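Local atomic coordinates of succinate-semialdehyde dehydrogenase (Streptococcus pyogenes MGAS1882, PDB entry 4OGD), a protein that probably catalyses the oxidation of succinic semialdehyde to succinate, and binds NADP+ as its cofactor in a Rossmann-type domain. Residues V203-S208 / T226-G231; E423-G428 / E437-G442. All coordinates share one frame; numbering follows the deposited sequence.

Interaction 1: residues V203-S208 / T226-G231; sequences VCLTGS and TTLELG
V203-T206 and T226-E229 are the ends of adjacent parallel strands, 200-206 and 225-229, of a beta-alpha-beta unit in the Rossmann-type sheet. Helix 209-221 makes the crossover between them. The strand axes lie 4.7 Å apart at an angle of 5°. Four backbone bonds form the ladder: T227 N to V203 O, L205 N to T227 O, E229 N to L205 O and G207 N to E229 O. The bond from G207 N to E229 O, at 2.9 Å, carries the pairing one residue past strand 200-206.

T227 OG1 sits between its own backbone N and carbonyl carbon (chi1 56°). This turns it across the strands, 3.3 Å from C204 CB. A water lies 2.8 Å from T227 OG1 and is placed to donate to L205 O, 2.9 Å away. E229 N is the secure donor to L205 O. On the same face T206 and E229 lie side by side, with T206 OG1 3.5 Å from E229 CB. The E229 chain then bends at chi2 and carries its carboxylate away from T206.

The opposite face is mostly apolar; T226 OG1 on it bonds to Y434 OH. L205 CB meets L228 CD2 at 3.9 Å. The L205 and L230 side chains cross at about a right angle, and their CD2 atoms touch at 3.7 Å. At G207 the backbone takes angles that would jam a CB against T206 O. S208 follows as N-cap of helix 209-221, its OG bonded to G211 N. E229 belongs to the family's ELGG motif, whose glutamate acts as general base in relatives.

Helix 209-221 packs on the face of V203, L205, T226 and L228. Helix 136-148 packs on the face of C204 and T206. Strand 124-128 flanks strand 200-206, and strand 433-434 flanks strand 225-229.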
loop_
_atom_site.group_PDB
_atom_site.type_symbol
_atom_site.label_atom_id
_atom_site.label_comp_id
_atom_site.label_asym_id
_atom_site.label_seq_id
_atom_site.Cartn_x
_atom_site.Cartn_y
_atom_site.Cartn_z
ATOM N N VAL A 203 -3.118 -4.827 7.622
ATOM C CA VAL A 203 -3.834 -6.057 7.308
ATOM C C VAL A 203 -3.320 -6.611 5.984
ATOM O O VAL A 203 -3.321 -5.918 4.970
ATOM C CB VAL A 203 -5.358 -5.830 7.198
ATOM C CG1 VAL A 203 -6.058 -7.155 6.984
ATOM C CG2 VAL A 203 -5.902 -5.131 8.452
ATOM N N CYS A 204 -2.869 -7.861 5.991
ATOM C CA CYS A 204 -2.509 -8.521 4.739
ATOM C C CYS A 204 -3.504 -9.637 4.488
ATOM O O CYS A 204 -3.762 -10.464 5.364
ATOM C CB CYS A 204 -1.067 -9.056 4.763
ATOM S SG CYS A 204 -0.656 -10.081 6.208
ATOM N N LEU A 205 -4.080 -9.656 3.295
ATOM C CA LEU A 205 -5.056 -10.678 2.967
ATOM C C LEU A 205 -4.691 -11.403 1.693
ATOM O O LEU A 205 -4.270 -10.793 0.711
ATOM C CB LEU A 205 -6.455 -10.064 2.818
ATOM C CG LEU A 205 -7.604 -11.021 2.471
ATOM C CD1 LEU A 205 -8.885 -10.560 3.146
ATOM C CD2 LEU A 205 -7.836 -11.150 0.956
ATOM N N THR A 206 -4.878 -12.715 1.729
ATOM C CA THR A 206 -4.852 -13.541 0.537
ATOM C C THR A 206 -6.185 -14.263 0.491
ATOM O O THR A 206 -6.620 -14.839 1.488
ATOM C CB THR A 206 -3.710 -14.558 0.601
ATOM O OG1 THR A 206 -2.466 -13.851 0.704
ATOM C CG2 THR A 206 -3.690 -15.398 -0.664
ATOM N N GLY A 207 -6.858 -14.210 -0.648
ATOM C CA GLY A 207 -8.152 -14.866 -0.751
ATOM C C GLY A 207 -8.945 -14.365 -1.934
ATOM O O GLY A 207 -8.374 -14.046 -2.977
ATOM N N SER A 208 -10.262 -14.302 -1.775
ATOM C CA SER A 208 -11.145 -13.952 -2.881
ATOM C C SER A 208 -11.360 -12.462 -2.932
ATOM O O SER A 208 -11.183 -11.760 -1.930
ATOM C CB SER A 208 -12.506 -14.614 -2.693
ATOM O OG SER A 208 -13.225 -13.939 -1.670
ATOM N N THR A 226 -3.022 -1.918 3.756
ATOM C CA THR A 226 -3.288 -3.290 3.340
ATOM C C THR A 226 -2.386 -3.743 2.209
ATOM O O THR A 226 -1.848 -2.926 1.456
ATOM C CB THR A 226 -4.720 -3.468 2.822
ATOM O OG1 THR A 226 -4.987 -2.471 1.823
ATOM C CG2 THR A 226 -5.725 -3.337 3.953
ATOM N N THR A 227 -2.229 -5.060 2.105
ATOM C CA THR A 227 -1.837 -5.692 0.850
ATOM C C THR A 227 -2.919 -6.715 0.536
ATOM O O THR A 227 -3.502 -7.310 1.454
ATOM C CB THR A 227 -0.488 -6.410 0.947
ATOM O OG1 THR A 227 -0.536 -7.377 2.007
ATOM C CG2 THR A 227 0.630 -5.410 1.200
ATOM N N LEU A 228 -3.198 -6.911 -0.748
ATOM C CA LEU A 228 -4.221 -7.861 -1.179
ATOM C C LEU A 228 -3.666 -8.799 -2.238
ATOM O O LEU A 228 -3.202 -8.361 -3.292
ATOM C CB LEU A 228 -5.435 -7.135 -1.770
ATOM C CG LEU A 228 -6.252 -6.229 -0.851
ATOM C CD1 LEU A 228 -7.424 -5.648 -1.620
ATOM C CD2 LEU A 228 -6.733 -6.987 0.383
ATOM N N GLU A 229 -3.754 -10.096 -1.958
ATOM C CA GLU A 229 -3.354 -11.138 -2.893
ATOM C C GLU A 229 -4.603 -11.923 -3.239
ATOM O O GLU A 229 -5.088 -12.731 -2.438
ATOM C CB GLU A 229 -2.304 -12.049 -2.250
ATOM C CG GLU A 229 -0.977 -11.361 -1.943
ATOM C CD GLU A 229 -0.010 -11.355 -3.114
ATOM O OE1 GLU A 229 -0.327 -11.940 -4.182
ATOM O OE2 GLU A 229 1.086 -10.750 -2.965
ATOM N N LEU A 230 -5.158 -11.655 -4.418
ATOM C CA LEU A 230 -6.476 -12.183 -4.754
ATOM C C LEU A 230 -6.430 -13.209 -5.883
ATOM O O LEU A 230 -5.389 -13.823 -6.144
ATOM C CB LEU A 230 -7.429 -11.030 -5.079
ATOM C CG LEU A 230 -7.418 -9.904 -4.033
ATOM C CD1 LEU A 230 -8.353 -8.772 -4.468
ATOM C CD2 LEU A 230 -7.811 -10.434 -2.639
ATOM N N GLY A 231 -7.564 -13.408 -6.540
ATOM C CA GLY A 231 -7.664 -14.449 -7.541
ATOM C C GLY A 231 -7.047 -14.025 -8.853
ATOM O O GLY A 231 -6.558 -12.899 -8.998
HETATM O O HOH W 1 -1.566 -9.700 0.893
#

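Interaction 2: residues E423-G428 / E437-G442; sequences ELPFGG and ELSELG
S439 fits against the loop E423-P425, while E437 pairs with F426 further along. The S439 side chain begins with CB, which lies 3.3 Å from E423 O and also touches P425 N. From CB, OG turns back between the S439 backbone N and carbonyl carbon (chi1 83°). There OG lies 3.5 Å from P425 CB, beside the proline ring. S439 OG donates to L438 O over a short 2.7 Å, meeting that oxygen well off its C=O direction, at 108°. S439 OG also accepts from L441 N at 3.1 Å, which makes an ST turn. The hydroxyl is thus used in both directions inside its own loop and gives the proline only van der Waals contact. L438 O takes a second donor, G442 N.

L441 CD1 reaches the same proline, 3.8 Å from P425 CB. L438 CB rests 3.3 Å from L424 O. F426 and E437 form a single antiparallel hydrogen-bonded pair. F426 N donates to E437 O at 2.8 Å, and E437 N returns a nearly straight bond to F426 O (172°).

The F426 ring leads away from 437-442. It touches C263 and T264; C263 falls at the position of the family's catalytic cysteine, so the ring probably borders the active site. P425 and L441 also pack on L108 and Y117 of the second subunit, respectively.

R140 makes a salt bridge to E437 OE1 and a cation-pi contact with F426. The chemistry is mixed: backbone bonds fix the spacing of the two loops, the S439 hydroxyl ties 438-441 together on the side that faces P425, and R140 probably balances the charge of E437.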
loop_
_atom_site.group_PDB
_atom_site.type_symbol
_atom_site.label_atom_id
_atom_site.label_comp_id
_atom_site.label_asym_id
_atom_site.label_seq_id
_atom_site.Cartn_x
_atom_site.Cartn_y
_atom_site.Cartn_z
ATOM N N GLU A 423 12.740 -16.036 -3.338
ATOM C CA GLU A 423 13.424 -14.874 -3.900
ATOM C C GLU A 423 12.644 -14.145 -5.005
ATOM O O GLU A 423 13.109 -13.127 -5.531
ATOM C CB GLU A 423 14.798 -15.294 -4.429
ATOM C CG GLU A 423 14.725 -16.228 -5.635
ATOM C CD GLU A 423 14.800 -17.701 -5.274
ATOM O OE1 GLU A 423 14.417 -18.094 -4.146
ATOM O OE2 GLU A 423 15.248 -18.480 -6.140
ATOM N N LEU A 424 11.466 -14.656 -5.351
ATOM C CA LEU A 424 10.675 -14.074 -6.444
ATOM C C LEU A 424 9.438 -13.343 -5.912
ATOM O O LEU A 424 8.653 -13.925 -5.153
ATOM C CB LEU A 424 10.229 -15.177 -7.414
ATOM C CG LEU A 424 11.307 -16.035 -8.081
ATOM C CD1 LEU A 424 10.684 -17.075 -9.028
ATOM C CD2 LEU A 424 12.309 -15.158 -8.821
ATOM N N PRO A 425 9.240 -12.075 -6.323
ATOM C CA PRO A 425 8.058 -11.344 -5.848
ATOM C C PRO A 425 6.776 -11.905 -6.439
ATOM O O PRO A 425 6.746 -12.309 -7.616
ATOM C CB PRO A 425 8.299 -9.916 -6.337
ATOM C CG PRO A 425 9.221 -10.058 -7.519
ATOM C CD PRO A 425 10.078 -11.270 -7.231
ATOM N N PHE A 426 5.731 -11.934 -5.620
ATOM C CA PHE A 426 4.460 -12.535 -6.005
ATOM C C PHE A 426 3.332 -11.547 -5.758
ATOM O O PHE A 426 3.127 -11.112 -4.629
ATOM C CB PHE A 426 4.231 -13.811 -5.190
ATOM C CG PHE A 426 3.090 -14.675 -5.680
ATOM C CD1 PHE A 426 1.768 -14.264 -5.546
ATOM C CD2 PHE A 426 3.343 -15.929 -6.220
ATOM C CE1 PHE A 426 0.721 -15.066 -5.979
ATOM C CE2 PHE A 426 2.304 -16.742 -6.652
ATOM C CZ PHE A 426 0.991 -16.311 -6.531
ATOM N N GLY A 427 2.600 -11.197 -6.811
ATOM C CA GLY A 427 1.432 -10.344 -6.657
ATOM C C GLY A 427 0.860 -9.940 -7.994
ATOM O O GLY A 427 1.416 -10.277 -9.041
ATOM N N GLY A 428 -0.257 -9.218 -7.958
ATOM C CA GLY A 428 -0.957 -8.881 -9.184
ATOM C C GLY A 428 -1.345 -7.416 -9.308
ATOM O O GLY A 428 -0.845 -6.541 -8.581
ATOM N N GLU A 437 4.315 -10.094 -2.233
ATOM C CA GLU A 437 4.827 -10.954 -1.169
ATOM C C GLU A 437 6.030 -11.744 -1.673
ATOM O O GLU A 437 6.189 -11.933 -2.879
ATOM C CB GLU A 437 3.718 -11.866 -0.618
ATOM C CG GLU A 437 2.692 -11.067 0.193
ATOM C CD GLU A 437 1.541 -11.884 0.752
ATOM O OE1 GLU A 437 1.514 -13.133 0.604
ATOM O OE2 GLU A 437 0.649 -11.261 1.369
ATOM N N LEU A 438 6.871 -12.192 -0.741
ATOM C CA LEU A 438 8.152 -12.838 -1.065
ATOM C C LEU A 438 9.151 -11.869 -1.716
ATOM O O LEU A 438 8.800 -10.726 -2.044
ATOM C CB LEU A 438 7.963 -14.132 -1.884
ATOM C CG LEU A 438 7.129 -15.218 -1.183
ATOM C CD1 LEU A 438 6.937 -16.428 -2.093
ATOM C CD2 LEU A 438 7.765 -15.643 0.147
ATOM N N SER A 439 10.394 -12.332 -1.880
ATOM C CA SER A 439 11.539 -11.482 -2.253
ATOM C C SER A 439 11.744 -10.349 -1.249
ATOM O O SER A 439 11.133 -10.340 -0.175
ATOM C CB SER A 439 11.418 -10.936 -3.689
ATOM O OG SER A 439 10.602 -9.771 -3.757
ATOM N N GLU A 440 12.601 -9.388 -1.575
ATOM C CA GLU A 440 12.769 -8.257 -0.673
ATOM C C GLU A 440 11.565 -7.323 -0.761
ATOM O O GLU A 440 11.287 -6.587 0.181
ATOM C CB GLU A 440 14.069 -7.491 -0.935
ATOM C CG GLU A 440 14.393 -6.500 0.201
ATOM C CD GLU A 440 15.749 -5.833 0.052
ATOM O OE1 GLU A 440 16.425 -6.067 -0.972
ATOM O OE2 GLU A 440 16.135 -5.073 0.971
ATOM N N LEU A 441 10.854 -7.353 -1.887
ATOM C CA LEU A 441 9.652 -6.529 -2.021
ATOM C C LEU A 441 8.621 -6.914 -0.965
ATOM O O LEU A 441 7.891 -6.066 -0.453
ATOM C CB LEU A 441 9.045 -6.650 -3.421
ATOM C CG LEU A 441 9.894 -6.134 -4.584
ATOM C CD1 LEU A 441 9.128 -6.208 -5.907
ATOM C CD2 LEU A 441 10.374 -4.704 -4.326
ATOM N N GLY A 442 8.570 -8.197 -0.635
ATOM C CA GLY A 442 7.625 -8.680 0.358
ATOM C C GLY A 442 8.097 -8.517 1.796
ATOM O O GLY A 442 7.435 -8.987 2.727
#

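Overall arrangement
From the N terminus, the two contacts come in series, neither nested nor crossed. Interaction 1 closes first, around the helical crossover between strands 200-206 and 225-229. Interaction 2 follows much later and closes a short excursion holding the small strands 429-430 and 433-434. Strand 433-434 returns to the edge of the sheet beside 225-229. The later loop also touches the earlier contact directly: E229 OE2 comes within 2.7 Å of F426 O, and E229 OE1 lies beside G427. Helix 136-148 touches both contacts. Together they tie the Rossmann-type sheet to the C-terminal loops, and both touch the second subunit.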